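PDB 6JJJ: C-type lectin domain family 4 member F from Mus musculus, which serves as a Kupffer cell receptor with affinity for galactose and fucose, binds glycolipids, and could take part in endocytosis. Local coordinates for residues A[18-23]-A[33-38]; A[24-29]-A[53-58]; A[43-48]-A[83-88]; A[59-64]-A[97-102]; A[91-96]-A[127-132]. All coordinates share one frame; numbering follows the deposited sequence.

Contact 1 of 5, residues A[18-23]-A[33-38]; sequences NQVLQL and GNFYYF
The junction of the neck helix 9-25 with the C-type lectin fold is made here by Val20 and Leu23, one turn apart on the helix, which meet the ring of Phe35 on strand 34-38. The contact is small and wholly apolar: three buried side chains take part, and no hydrogen bond crosses between the segments. Phe35 holds CG beside its own backbone N and opposite the carbonyl carbon (chi1 -79°), which sends the ring out from the strand to the helix. Val20 meets the far end of that ring, its CB 4.3 Å from Phe35 CZ, at a slant that is neither face nor edge. Tyr30 meets the ring edge-to-face, while Trp28 packs on the Phe35 side chain nearer its CB. The helix serves two partners at once: while Val20 and Leu23 touch Phe35, Leu21 meets Leu21 of both the second and the third subunit, in keeping with a trimer held through its necks. Leu23 makes the nearer approach to Phe35: its CD1 methyl sits over one ring face in a CH-pi contact, 3.9 Å from the centroid and 20° off the normal, displaced from the centre so that its nearest ring atom is CD2, at 3.7 Å.

Contact 2 of 5, residues A[24-29]-A[53-58]; sequences IAQNWK and TSQGAH
Both segments hold the end of a helix, each finished by a Schellman motif, and the Trp28 indole reaches from one to Gln55 and Ala57 of the other. Helix 9-25 closes at Asn27, a positive-phi residue whose N bonds to Ile24 O at 2.9 Å while Trp28 N turns back to Leu23 O. Helix 45-54 closes in the same way at Gly56, with Gly56 N bonded to Thr53 O and Ala57 N to Cys52 O. Each turn delivers the next residue into the contact. The six-membered end of the indole leads: Ala57 CB comes to its edge, near the ring plane, 3.7 Å from Trp28 CH2. The methylene Gln55 CB lies obliquely to the ring, 4.1 Å from Trp28 CZ2. No hydrogen bond joins the two segments. Gln26 approaches Gln55 at the margin, but its NE2 is bonded to Gln22 O in the last turn of helix 9-25. Asn27 OD1 receives Lys29 NZ at 2.7 Å, a bond within the segment, just after the helix end. Trp28, at strand 28-31, sets its side chain against Tyr37 of strand 34-38 and Cys148 and Lys150 of strand 147-151, beside the residues that follow helix 45-54.

Contact 3 of 5, residues A[43-48]-A[83-88]; sequences KPWREA and GLTDQG. With CA (calcium ion), chain G.
The first turn of helix 45-54 passes the end of strand 80-85 with Trp45 CA 8.6 Å from Gly83 CA, and no hydrogen bond joins the two segments. Gly83 and Leu84 belong to the Trp-Ile-Gly-Leu signature of the C-type lectin fold, which begins at Trp81. Trp45 swings its indole away from its own backbone N (chi1 -168°), bringing the six-membered side of the indole to this strand. Gly83 CA meets the ring edge near its plane, 4.1 Å from Trp45 CZ2; the contact is with the Gly83 backbone. Thr85 CG2 comes in obliquely, 4.2 Å from Trp45 CH2. The indole N-H is taken up elsewhere: Trp45 NE1 bonds to Ile82 O, and Leu84 O, 3.9 Å from NE1, is a neighbour without a bond. Thr85 OG1 is paired with Asp127 O, at a modelled length too short to be trusted, and also accepts a weak bond from Gln87 N. One residue beyond Thr85 the chain reaches a calcium ion, which Glu90, Asn117, Glu126 and Asp127 also bind. Asp86 places CG between its backbone N and carbonyl carbon (chi1 67°) and turns both carboxylate oxygens to the metal: OD1 and OD2 each lie 2.3 Å from the calcium.

Contact 4 of 5, residues A[59-64]-A[97-102]; sequences LASVTS and DGTPFN
Hydrogen bonding carries this meeting of two loops, in which Ser61 reaches the carboxylate of Asp97. Ser61 OG donates to Asp97 OD2; the modelled separation is very short, and at this resolution its exact length is doubtful. The same oxygen takes a second bond, from Thr99 OG1 at 3.1 Å, arriving on the syn side and 32° out of the carboxylate plane. Asp97 OD1 accepts Thr99 N at 2.8 Å, from well above that plane. This last bond closes an Asx turn across Gly98. As modelled, three donors meet the carboxylate, two on OD2 and one on OD1; the two from Thr99 alone would restrain its rotation, and together they probably favour its charged form. Asp97 CG sits between its own backbone N and carbonyl carbon (chi1 62°), folding the carboxylate back over the turn it closes. Beyond hydrogen bonding there is little: Ser61 OG and Thr99 OG1 come no nearer than 4.1 Å and are not bonded. Ser61 also touches Trp95 and Lys149. The Ser61-Asp97 pair joins a loop that leaves strand 58-59 of one sheet, on its way to helix 65-75, to a loop that leaves strand 94-95 of the other.

Contact 5 of 5, residues A[91-96]-A[127-132]; sequences GIWRWV and DCVHVR. With CA (calcium ion), chain G.
Trp93 sets CG beside its backbone N (chi1 -58°), with the indole plane turned roughly perpendicular to the CA-CB-CG plane (chi2 89°), while Val129 holds CG1 opposite its own N (chi1 179°) and presents CG2. The indole and that methyl meet: Val129 CG2 is 3.6 Å from Trp93 CZ3, reaching the six-membered ring at a slant. Two residues earlier, the backbone of Asp127 lies by the ring, its carbonyl carbon 4.3 Å from Trp93 CZ3. The contact across the segments is one of carbon atoms, with no hydrogen bond. Asp127 instead turns its carboxylate to the calcium ion, OD1 binding it at 2.3 Å. Trp93 borders the same metal without binding it, its CH2 being 4.1 Å from the calcium. Toward strand 135-138, Asp127 and Cys128 both face Met138 in a classic beta bulge, and Cys128 is joined to Cys140 by a disulfide. Trp93 further meets Trp110 and touches Asp137, a ligand of the second calcium ion. An indole packed obliquely on Val129, beside the metal ligand Asp127, thus belongs to the calcium-dependent end of a C-type lectin carbohydrate-recognition domain.

Contacts 1 and 2 form one region, their centres 6 Å apart, where the neck helix meets the first sheet; Tyr36 O to Lys29 N, 2.7 Å, pairs the neighbouring strands. The centres of contacts 3 and 5 lie 22 and 24 Å from that of contact 1, on the opposite side of the chain's centre. Their own centres are 7 Å apart, and both supply the same calcium ion through Asp86 and Asp127. Contact 4 lies between: Ala60 O meets Gly83 N at 3.3 Å, and Val62 and Phe101 pack on Trp95. The second calcium, bound by Asp116, Glu126, Asn136 and Asp137, is probably the sugar-binding one, as in related lectins.

Contact 1 of 5, residues A[18-23]-A[33-38]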
# COMPACT_ATOMS: atom_id res chain seq x y z
N ASN A 18 -7.84 -1.48 -7.62
CA ASN A 18 -8.31 -2.04 -6.36
C ASN A 18 -7.61 -3.35 -6.05
O ASN A 18 -7.26 -3.61 -4.89
CB ASN A 18 -9.82 -2.25 -6.42
CG ASN A 18 -10.39 -2.73 -5.09
OD1 ASN A 18 -10.16 -2.13 -4.05
ND2 ASN A 18 -11.12 -3.84 -5.13
N GLN A 19 -7.40 -4.20 -7.06
CA GLN A 19 -6.81 -5.51 -6.83
C GLN A 19 -5.45 -5.39 -6.14
O GLN A 19 -5.12 -6.20 -5.27
CB GLN A 19 -6.67 -6.26 -8.15
CG GLN A 19 -6.11 -7.67 -8.03
CD GLN A 19 -6.12 -8.41 -9.35
OE1 GLN A 19 -6.73 -7.96 -10.32
NE2 GLN A 19 -5.45 -9.56 -9.40
N VAL A 20 -4.66 -4.39 -6.52
CA VAL A 20 -3.33 -4.25 -5.95
C VAL A 20 -3.43 -3.74 -4.51
O VAL A 20 -2.58 -4.07 -3.67
CB VAL A 20 -2.46 -3.33 -6.83
CG1 VAL A 20 -2.47 -3.83 -8.27
CG2 VAL A 20 -2.95 -1.90 -6.76
N LEU A 21 -4.44 -2.93 -4.21
CA LEU A 21 -4.64 -2.49 -2.83
C LEU A 21 -4.83 -3.68 -1.90
O LEU A 21 -4.19 -3.76 -0.84
CB LEU A 21 -5.85 -1.56 -2.75
CG LEU A 21 -5.71 -0.16 -3.34
CD1 LEU A 21 -7.08 0.51 -3.42
CD2 LEU A 21 -4.77 0.68 -2.52
N GLN A 22 -5.69 -4.63 -2.28
CA GLN A 22 -5.89 -5.82 -1.47
C GLN A 22 -4.57 -6.55 -1.24
O GLN A 22 -4.33 -7.10 -0.16
CB GLN A 22 -6.91 -6.74 -2.14
CG GLN A 22 -8.31 -6.12 -2.27
CD GLN A 22 -9.23 -6.90 -3.20
OE1 GLN A 22 -8.85 -7.94 -3.75
NE2 GLN A 22 -10.45 -6.41 -3.37
N LEU A 23 -3.69 -6.54 -2.25
CA LEU A 23 -2.41 -7.23 -2.12
C LEU A 23 -1.50 -6.52 -1.12
O LEU A 23 -1.09 -7.12 -0.11
CB LEU A 23 -1.73 -7.31 -3.49
CG LEU A 23 -2.35 -8.25 -4.52
CD1 LEU A 23 -1.72 -8.06 -5.88
CD2 LEU A 23 -2.20 -9.69 -4.04
N GLY A 33 7.64 -6.77 -11.74
CA GLY A 33 6.49 -7.31 -12.44
C GLY A 33 5.58 -8.18 -11.60
O GLY A 33 4.37 -8.22 -11.87
N ASN A 34 6.12 -8.87 -10.61
CA ASN A 34 5.34 -9.79 -9.79
C ASN A 34 5.18 -9.25 -8.37
O ASN A 34 5.93 -8.38 -7.92
CB ASN A 34 5.98 -11.18 -9.77
CG ASN A 34 6.11 -11.79 -11.16
OD1 ASN A 34 5.13 -12.26 -11.74
ND2 ASN A 34 7.33 -11.78 -11.70
N PHE A 35 4.19 -9.80 -7.67
CA PHE A 35 3.99 -9.53 -6.25
C PHE A 35 4.43 -10.74 -5.44
O PHE A 35 4.17 -11.89 -5.81
CB PHE A 35 2.53 -9.21 -5.96
CG PHE A 35 2.14 -7.80 -6.31
CD1 PHE A 35 2.39 -6.76 -5.42
CD2 PHE A 35 1.52 -7.51 -7.51
CE1 PHE A 35 2.03 -5.46 -5.74
CE2 PHE A 35 1.16 -6.22 -7.84
CZ PHE A 35 1.41 -5.19 -6.96
N TYR A 36 5.13 -10.48 -4.34
CA TYR A 36 5.66 -11.52 -3.47
C TYR A 36 5.07 -11.37 -2.07
O TYR A 36 4.88 -10.25 -1.58
CB TYR A 36 7.18 -11.45 -3.39
CG TYR A 36 7.87 -11.66 -4.72
CD1 TYR A 36 7.95 -10.64 -5.65
CD2 TYR A 36 8.46 -12.88 -5.03
CE1 TYR A 36 8.59 -10.83 -6.86
CE2 TYR A 36 9.09 -13.08 -6.23
CZ TYR A 36 9.16 -12.05 -7.15
OH TYR A 36 9.80 -12.26 -8.34
N TYR A 37 4.77 -12.51 -1.45
CA TYR A 37 4.25 -12.54 -0.08
C TYR A 37 5.17 -13.39 0.78
O TYR A 37 5.36 -14.58 0.52
CB TYR A 37 2.82 -13.11 -0.05
CG TYR A 37 2.27 -13.28 1.34
CD1 TYR A 37 1.60 -12.24 1.98
CD2 TYR A 37 2.40 -14.49 2.01
CE1 TYR A 37 1.09 -12.40 3.26
CE2 TYR A 37 1.90 -14.65 3.28
CZ TYR A 37 1.24 -13.61 3.90
OH TYR A 37 0.74 -13.78 5.17
N PHE A 38 5.73 -12.78 1.82
CA PHE A 38 6.59 -13.47 2.78
C PHE A 38 5.75 -13.80 4.01
O PHE A 38 5.24 -12.90 4.68
CB PHE A 38 7.80 -12.62 3.13
CG PHE A 38 8.68 -12.31 1.95
CD1 PHE A 38 8.35 -11.28 1.09
CD2 PHE A 38 9.80 -13.07 1.68
CE1 PHE A 38 9.14 -11.00 -0.02
CE2 PHE A 38 10.60 -12.79 0.58
CZ PHE A 38 10.27 -11.76 -0.27

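Contact 2 of 5, residues A[24-29]-A[53-58]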
# COMPACT_ATOMS: atom_id res chain seq x y z
N ILE A 24 -1.16 -5.26 -1.38
CA ILE A 24 -0.27 -4.56 -0.48
C ILE A 24 -0.93 -4.36 0.88
O ILE A 24 -0.24 -4.28 1.91
CB ILE A 24 0.19 -3.22 -1.08
CG1 ILE A 24 1.21 -2.53 -0.16
CG2 ILE A 24 -1.01 -2.30 -1.31
CD1 ILE A 24 2.47 -3.35 0.12
N ALA A 25 -2.26 -4.27 0.92
CA ALA A 25 -2.94 -4.18 2.21
C ALA A 25 -2.72 -5.44 3.04
O ALA A 25 -2.78 -5.39 4.28
CB ALA A 25 -4.44 -3.95 2.01
N GLN A 26 -2.44 -6.57 2.39
CA GLN A 26 -2.11 -7.81 3.08
C GLN A 26 -0.61 -8.08 3.07
O GLN A 26 -0.18 -9.21 3.32
CB GLN A 26 -2.87 -8.98 2.46
CG GLN A 26 -4.38 -8.78 2.48
CD GLN A 26 -5.14 -9.92 1.84
OE1 GLN A 26 -5.10 -11.05 2.32
NE2 GLN A 26 -5.84 -9.63 0.75
N ASN A 27 0.20 -7.04 2.83
CA ASN A 27 1.66 -7.15 2.88
C ASN A 27 2.19 -8.04 1.76
O ASN A 27 2.99 -8.95 1.98
CB ASN A 27 2.12 -7.65 4.25
CG ASN A 27 2.82 -6.58 5.07
OD1 ASN A 27 3.41 -5.65 4.52
ND2 ASN A 27 2.76 -6.70 6.39
N TRP A 28 1.71 -7.79 0.54
CA TRP A 28 2.36 -8.30 -0.66
C TRP A 28 3.32 -7.22 -1.15
O TRP A 28 2.94 -6.05 -1.26
CB TRP A 28 1.34 -8.63 -1.76
CG TRP A 28 0.62 -9.92 -1.55
CD1 TRP A 28 -0.40 -10.15 -0.67
CD2 TRP A 28 0.86 -11.17 -2.22
NE1 TRP A 28 -0.81 -11.46 -0.76
CE2 TRP A 28 -0.05 -12.11 -1.70
CE3 TRP A 28 1.76 -11.59 -3.21
CZ2 TRP A 28 -0.10 -13.43 -2.13
CZ3 TRP A 28 1.71 -12.90 -3.64
CH2 TRP A 28 0.79 -13.81 -3.10
N LYS A 29 4.57 -7.61 -1.40
CA LYS A 29 5.58 -6.66 -1.85
C LYS A 29 5.83 -6.83 -3.34
O LYS A 29 5.93 -7.95 -3.84
CB LYS A 29 6.87 -6.83 -1.05
CG LYS A 29 6.87 -6.05 0.26
CD LYS A 29 5.94 -6.69 1.29
CE LYS A 29 5.93 -5.94 2.62
NZ LYS A 29 5.11 -4.70 2.59
N THR A 53 -1.83 -21.10 -3.59
CA THR A 53 -2.91 -21.37 -4.53
C THR A 53 -4.17 -20.63 -4.13
O THR A 53 -4.82 -19.97 -4.96
CB THR A 53 -3.19 -22.88 -4.61
OG1 THR A 53 -3.41 -23.38 -3.29
CG2 THR A 53 -2.03 -23.61 -5.25
N SER A 54 -4.54 -20.71 -2.85
CA SER A 54 -5.74 -20.04 -2.38
C SER A 54 -5.73 -18.57 -2.80
O SER A 54 -6.76 -18.02 -3.20
CB SER A 54 -5.86 -20.14 -0.86
OG SER A 54 -4.97 -19.25 -0.21
N GLN A 55 -4.56 -17.94 -2.75
CA GLN A 55 -4.43 -16.55 -3.15
C GLN A 55 -4.04 -16.41 -4.62
O GLN A 55 -3.50 -15.37 -5.01
CB GLN A 55 -3.38 -15.86 -2.27
CG GLN A 55 -3.50 -16.15 -0.78
CD GLN A 55 -4.85 -15.83 -0.17
OE1 GLN A 55 -5.90 -16.17 -0.72
NE2 GLN A 55 -4.82 -15.17 0.98
N GLY A 56 -4.32 -17.42 -5.44
CA GLY A 56 -4.02 -17.33 -6.86
C GLY A 56 -2.56 -17.14 -7.16
O GLY A 56 -2.21 -16.51 -8.16
N ALA A 57 -1.68 -17.67 -6.31
CA ALA A 57 -0.25 -17.56 -6.48
C ALA A 57 0.38 -18.95 -6.40
O ALA A 57 -0.30 -19.95 -6.14
CB ALA A 57 0.36 -16.64 -5.41
N HIS A 58 1.69 -19.00 -6.60
CA HIS A 58 2.48 -20.21 -6.42
C HIS A 58 3.76 -19.85 -5.68
O HIS A 58 4.15 -18.68 -5.61
CB HIS A 58 2.81 -20.87 -7.77
CG HIS A 58 1.64 -21.51 -8.43
ND1 HIS A 58 1.47 -21.54 -9.80
CD2 HIS A 58 0.56 -22.16 -7.91
CE1 HIS A 58 0.35 -22.17 -10.10
NE2 HIS A 58 -0.22 -22.56 -8.97

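Contact 3 of 5, residues A[43-48]-A[83-88]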
# COMPACT_ATOMS: atom_id res chain seq x y z
N LYS A 43 4.66 -23.42 7.89
CA LYS A 43 3.86 -24.58 7.55
C LYS A 43 4.67 -25.50 6.65
O LYS A 43 5.72 -25.10 6.12
CB LYS A 43 2.56 -24.17 6.84
CG LYS A 43 1.66 -23.24 7.65
CD LYS A 43 0.44 -22.83 6.85
CE LYS A 43 -0.42 -21.84 7.61
NZ LYS A 43 -1.63 -21.43 6.83
N PRO A 44 4.23 -26.76 6.47
CA PRO A 44 4.92 -27.66 5.54
C PRO A 44 4.90 -27.17 4.11
O PRO A 44 4.25 -26.17 3.79
CB PRO A 44 4.16 -28.98 5.69
CG PRO A 44 3.52 -28.91 7.03
CD PRO A 44 3.18 -27.45 7.25
N TRP A 45 5.59 -27.89 3.22
CA TRP A 45 5.73 -27.43 1.84
C TRP A 45 4.38 -27.45 1.11
O TRP A 45 4.02 -26.47 0.45
CB TRP A 45 6.75 -28.29 1.10
CG TRP A 45 7.14 -27.71 -0.22
CD1 TRP A 45 8.19 -26.88 -0.47
CD2 TRP A 45 6.48 -27.91 -1.47
NE1 TRP A 45 8.23 -26.55 -1.81
CE2 TRP A 45 7.18 -27.17 -2.44
CE3 TRP A 45 5.35 -28.64 -1.87
CZ2 TRP A 45 6.80 -27.15 -3.78
CZ3 TRP A 45 4.98 -28.62 -3.20
CH2 TRP A 45 5.70 -27.88 -4.14
N ARG A 46 3.64 -28.56 1.20
CA ARG A 46 2.34 -28.62 0.53
C ARG A 46 1.37 -27.60 1.13
O ARG A 46 0.71 -26.85 0.41
CB ARG A 46 1.73 -30.02 0.59
CG ARG A 46 1.24 -30.43 1.97
CD ARG A 46 0.68 -31.85 1.99
NE ARG A 46 0.25 -32.23 3.33
CZ ARG A 46 1.01 -32.87 4.21
NH1 ARG A 46 2.25 -33.22 3.89
NH2 ARG A 46 0.53 -33.16 5.41
N GLU A 47 1.28 -27.56 2.47
CA GLU A 47 0.40 -26.60 3.12
C GLU A 47 0.76 -25.18 2.69
O GLU A 47 -0.11 -24.32 2.53
CB GLU A 47 0.49 -26.74 4.63
CG GLU A 47 -0.03 -28.07 5.17
CD GLU A 47 -1.53 -28.09 5.35
OE1 GLU A 47 -2.07 -27.20 6.04
OE2 GLU A 47 -2.18 -29.01 4.81
N ALA A 48 2.06 -24.92 2.50
CA ALA A 48 2.48 -23.62 2.00
C ALA A 48 1.96 -23.39 0.59
O ALA A 48 1.57 -22.28 0.23
CB ALA A 48 4.00 -23.51 2.04
N GLY A 83 9.16 -22.94 -4.67
CA GLY A 83 8.41 -23.85 -5.51
C GLY A 83 9.20 -24.86 -6.32
O GLY A 83 8.77 -25.24 -7.41
N LEU A 84 10.34 -25.30 -5.80
CA LEU A 84 11.16 -26.30 -6.46
C LEU A 84 11.01 -27.65 -5.76
O LEU A 84 10.79 -27.72 -4.55
CB LEU A 84 12.63 -25.88 -6.47
CG LEU A 84 13.51 -26.50 -7.56
CD1 LEU A 84 12.99 -26.16 -8.94
CD2 LEU A 84 14.96 -26.05 -7.40
N THR A 85 11.11 -28.72 -6.55
CA THR A 85 11.00 -30.06 -5.99
C THR A 85 11.32 -31.10 -7.07
O THR A 85 11.02 -30.90 -8.25
CB THR A 85 9.60 -30.32 -5.42
OG1 THR A 85 9.48 -31.70 -5.04
CG2 THR A 85 8.53 -29.97 -6.45
N ASP A 86 11.91 -32.21 -6.62
CA ASP A 86 12.18 -33.38 -7.46
C ASP A 86 11.35 -34.55 -6.94
O ASP A 86 11.79 -35.70 -6.91
CB ASP A 86 13.67 -33.72 -7.48
CG ASP A 86 14.19 -34.20 -6.13
OD1 ASP A 86 13.43 -34.16 -5.15
OD2 ASP A 86 15.37 -34.61 -6.07
N GLN A 87 10.14 -34.25 -6.50
CA GLN A 87 9.22 -35.23 -5.94
C GLN A 87 8.80 -36.29 -6.93
O GLN A 87 9.31 -37.41 -6.85
CB GLN A 87 8.02 -34.46 -5.39
CG GLN A 87 6.92 -35.26 -4.77
CD GLN A 87 5.84 -34.35 -4.22
OE1 GLN A 87 5.61 -34.30 -3.02
NE2 GLN A 87 5.22 -33.58 -5.10
N GLY A 88 8.11 -35.90 -8.00
CA GLY A 88 7.61 -36.86 -8.97
C GLY A 88 8.65 -37.90 -9.31
O GLY A 88 8.38 -39.10 -9.20
CA CA G . 15.01 -35.19 -3.88

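Contact 4 of 5, residues A[59-64]-A[97-102]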
# COMPACT_ATOMS: atom_id res chain seq x y z
N LEU A 59 4.41 -20.87 -5.12
CA LEU A 59 5.67 -20.66 -4.43
C LEU A 59 6.70 -20.07 -5.38
O LEU A 59 6.91 -20.58 -6.48
CB LEU A 59 6.17 -21.98 -3.85
CG LEU A 59 5.34 -22.54 -2.70
CD1 LEU A 59 5.71 -23.99 -2.41
CD2 LEU A 59 5.51 -21.69 -1.45
N ALA A 60 7.34 -18.98 -4.95
CA ALA A 60 8.16 -18.17 -5.83
C ALA A 60 9.14 -19.01 -6.64
O ALA A 60 9.59 -20.08 -6.20
CB ALA A 60 8.93 -17.13 -5.01
N SER A 61 9.47 -18.51 -7.82
CA SER A 61 10.47 -19.09 -8.72
C SER A 61 11.61 -18.09 -8.91
O SER A 61 11.62 -17.01 -8.32
CB SER A 61 9.84 -19.45 -10.07
OG SER A 61 8.61 -20.14 -9.89
N VAL A 62 12.57 -18.46 -9.75
CA VAL A 62 13.68 -17.57 -10.10
C VAL A 62 13.89 -17.62 -11.61
O VAL A 62 14.58 -18.51 -12.13
CB VAL A 62 14.97 -17.92 -9.35
CG1 VAL A 62 14.81 -17.64 -7.86
CG2 VAL A 62 15.35 -19.38 -9.58
N THR A 63 13.31 -16.65 -12.33
CA THR A 63 13.64 -16.48 -13.74
C THR A 63 15.00 -15.81 -13.93
O THR A 63 15.61 -15.96 -14.99
CB THR A 63 12.56 -15.65 -14.44
OG1 THR A 63 12.90 -15.50 -15.83
CG2 THR A 63 12.43 -14.28 -13.80
N SER A 64 15.48 -15.08 -12.92
CA SER A 64 16.73 -14.34 -13.00
C SER A 64 17.48 -14.51 -11.68
O SER A 64 17.01 -15.17 -10.75
CB SER A 64 16.47 -12.86 -13.31
OG SER A 64 15.60 -12.28 -12.35
N ASP A 97 5.06 -23.59 -10.53
CA ASP A 97 4.26 -22.66 -11.32
C ASP A 97 4.26 -23.02 -12.80
O ASP A 97 3.25 -22.82 -13.48
CB ASP A 97 4.77 -21.23 -11.12
CG ASP A 97 6.20 -21.05 -11.60
OD1 ASP A 97 6.78 -22.02 -12.14
OD2 ASP A 97 6.74 -19.94 -11.43
N GLY A 98 5.38 -23.54 -13.32
CA GLY A 98 5.47 -23.88 -14.72
C GLY A 98 6.80 -23.53 -15.37
O GLY A 98 7.19 -24.13 -16.37
N THR A 99 7.49 -22.53 -14.82
CA THR A 99 8.77 -22.08 -15.33
C THR A 99 9.71 -23.25 -15.61
O THR A 99 9.96 -24.06 -14.70
CB THR A 99 9.42 -21.12 -14.33
OG1 THR A 99 8.48 -20.10 -13.96
CG2 THR A 99 10.66 -20.48 -14.92
N PRO A 100 10.23 -23.39 -16.83
CA PRO A 100 11.33 -24.34 -17.06
C PRO A 100 12.67 -23.78 -16.62
O PRO A 100 12.90 -22.57 -16.62
CB PRO A 100 11.29 -24.54 -18.58
CG PRO A 100 10.87 -23.19 -19.09
CD PRO A 100 9.91 -22.61 -18.05
N PHE A 101 13.55 -24.69 -16.20
CA PHE A 101 14.90 -24.35 -15.73
C PHE A 101 15.98 -25.35 -16.12
O PHE A 101 15.78 -26.16 -17.00
CB PHE A 101 14.91 -24.16 -14.20
CG PHE A 101 15.19 -25.42 -13.41
CD1 PHE A 101 14.41 -26.54 -13.56
CD2 PHE A 101 16.25 -25.47 -12.54
CE1 PHE A 101 14.66 -27.67 -12.83
CE2 PHE A 101 16.51 -26.59 -11.83
CZ PHE A 101 15.72 -27.69 -11.98
N ASN A 102 17.10 -25.27 -15.41
CA ASN A 102 18.25 -26.13 -15.58
C ASN A 102 19.32 -25.56 -16.45
O ASN A 102 19.69 -26.10 -17.47
CB ASN A 102 17.88 -27.53 -16.06

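Contact 5 of 5, residues A[91-96]-A[127-132]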
# COMPACT_ATOMS: atom_id res chain seq x y z
N GLY A 91 15.21 -37.56 -9.70
CA GLY A 91 16.24 -36.90 -10.47
C GLY A 91 15.86 -35.50 -10.91
O GLY A 91 16.56 -34.53 -10.60
N ILE A 92 14.74 -35.38 -11.62
CA ILE A 92 14.38 -34.12 -12.25
C ILE A 92 13.74 -33.21 -11.21
O ILE A 92 12.84 -33.61 -10.47
CB ILE A 92 13.42 -34.36 -13.43
CG1 ILE A 92 12.02 -34.71 -12.92
CG2 ILE A 92 13.96 -35.48 -14.33
CD1 ILE A 92 11.06 -35.20 -14.00
N TRP A 93 14.21 -31.96 -11.17
CA TRP A 93 13.55 -30.89 -10.45
C TRP A 93 12.63 -30.14 -11.41
O TRP A 93 12.78 -30.22 -12.63
CB TRP A 93 14.56 -29.93 -9.84
CG TRP A 93 15.53 -30.56 -8.89
CD1 TRP A 93 16.73 -31.12 -9.20
CD2 TRP A 93 15.39 -30.68 -7.47
NE1 TRP A 93 17.35 -31.59 -8.07
CE2 TRP A 93 16.55 -31.33 -6.99
CE3 TRP A 93 14.40 -30.31 -6.55
CZ2 TRP A 93 16.74 -31.61 -5.64
CZ3 TRP A 93 14.59 -30.59 -5.21
CH2 TRP A 93 15.75 -31.24 -4.77
N ARG A 94 11.69 -29.40 -10.85
CA ARG A 94 10.79 -28.60 -11.68
C ARG A 94 10.05 -27.61 -10.79
O ARG A 94 9.73 -27.92 -9.64
CB ARG A 94 9.79 -29.47 -12.44
N TRP A 95 9.80 -26.42 -11.33
CA TRP A 95 9.04 -25.41 -10.61
C TRP A 95 7.56 -25.76 -10.62
O TRP A 95 7.04 -26.35 -11.57
CB TRP A 95 9.26 -24.03 -11.24
CG TRP A 95 10.68 -23.56 -11.12
CD1 TRP A 95 11.60 -23.47 -12.12
CD2 TRP A 95 11.33 -23.11 -9.93
NE1 TRP A 95 12.79 -23.00 -11.63
CE2 TRP A 95 12.65 -22.77 -10.28
CE3 TRP A 95 10.93 -22.97 -8.60
CZ2 TRP A 95 13.58 -22.30 -9.35
CZ3 TRP A 95 11.85 -22.50 -7.68
CH2 TRP A 95 13.16 -22.17 -8.06
N VAL A 96 6.88 -25.40 -9.53
CA VAL A 96 5.47 -25.73 -9.40
C VAL A 96 4.59 -24.80 -10.22
O VAL A 96 3.47 -25.19 -10.59
CB VAL A 96 5.06 -25.70 -7.91
CG1 VAL A 96 5.16 -24.29 -7.36
CG2 VAL A 96 3.66 -26.26 -7.73
N ASP A 127 12.92 -33.62 -0.88
CA ASP A 127 12.35 -33.32 -2.19
C ASP A 127 11.73 -31.93 -2.26
O ASP A 127 10.92 -31.66 -3.14
CB ASP A 127 11.29 -34.36 -2.57
CG ASP A 127 11.85 -35.76 -2.63
OD1 ASP A 127 13.03 -35.90 -3.00
OD2 ASP A 127 11.10 -36.71 -2.34
N CYS A 128 12.10 -31.04 -1.34
CA CYS A 128 11.57 -29.68 -1.32
C CYS A 128 12.70 -28.73 -0.98
O CYS A 128 13.64 -29.09 -0.25
CB CYS A 128 10.42 -29.54 -0.32
SG CYS A 128 8.90 -30.41 -0.83
N VAL A 129 12.63 -27.52 -1.53
CA VAL A 129 13.72 -26.55 -1.46
C VAL A 129 13.27 -25.33 -0.66
O VAL A 129 12.17 -24.81 -0.88
CB VAL A 129 14.19 -26.13 -2.86
CG1 VAL A 129 15.31 -25.11 -2.77
CG2 VAL A 129 14.62 -27.35 -3.67
N HIS A 130 14.13 -24.87 0.24
CA HIS A 130 13.96 -23.59 0.92
C HIS A 130 15.22 -22.76 0.72
O HIS A 130 16.22 -23.23 0.16
CB HIS A 130 13.63 -23.78 2.41
CG HIS A 130 14.68 -24.53 3.17
ND1 HIS A 130 14.39 -25.21 4.34
CD2 HIS A 130 16.00 -24.72 2.95
CE1 HIS A 130 15.49 -25.77 4.80
NE2 HIS A 130 16.48 -25.49 3.97
N VAL A 131 15.18 -21.51 1.19
CA VAL A 131 16.28 -20.58 0.97
C VAL A 131 16.59 -19.83 2.26
O VAL A 131 15.68 -19.27 2.89
CB VAL A 131 15.95 -19.56 -0.15
CG1 VAL A 131 17.16 -18.69 -0.47
CG2 VAL A 131 15.44 -20.28 -1.39
N ARG A 132 17.87 -19.81 2.65
CA ARG A 132 18.38 -18.90 3.67
C ARG A 132 19.35 -17.89 3.07
O ARG A 132 19.15 -16.68 3.18
CB ARG A 132 19.05 -19.70 4.79
CA CA G . 15.01 -35.19 -3.88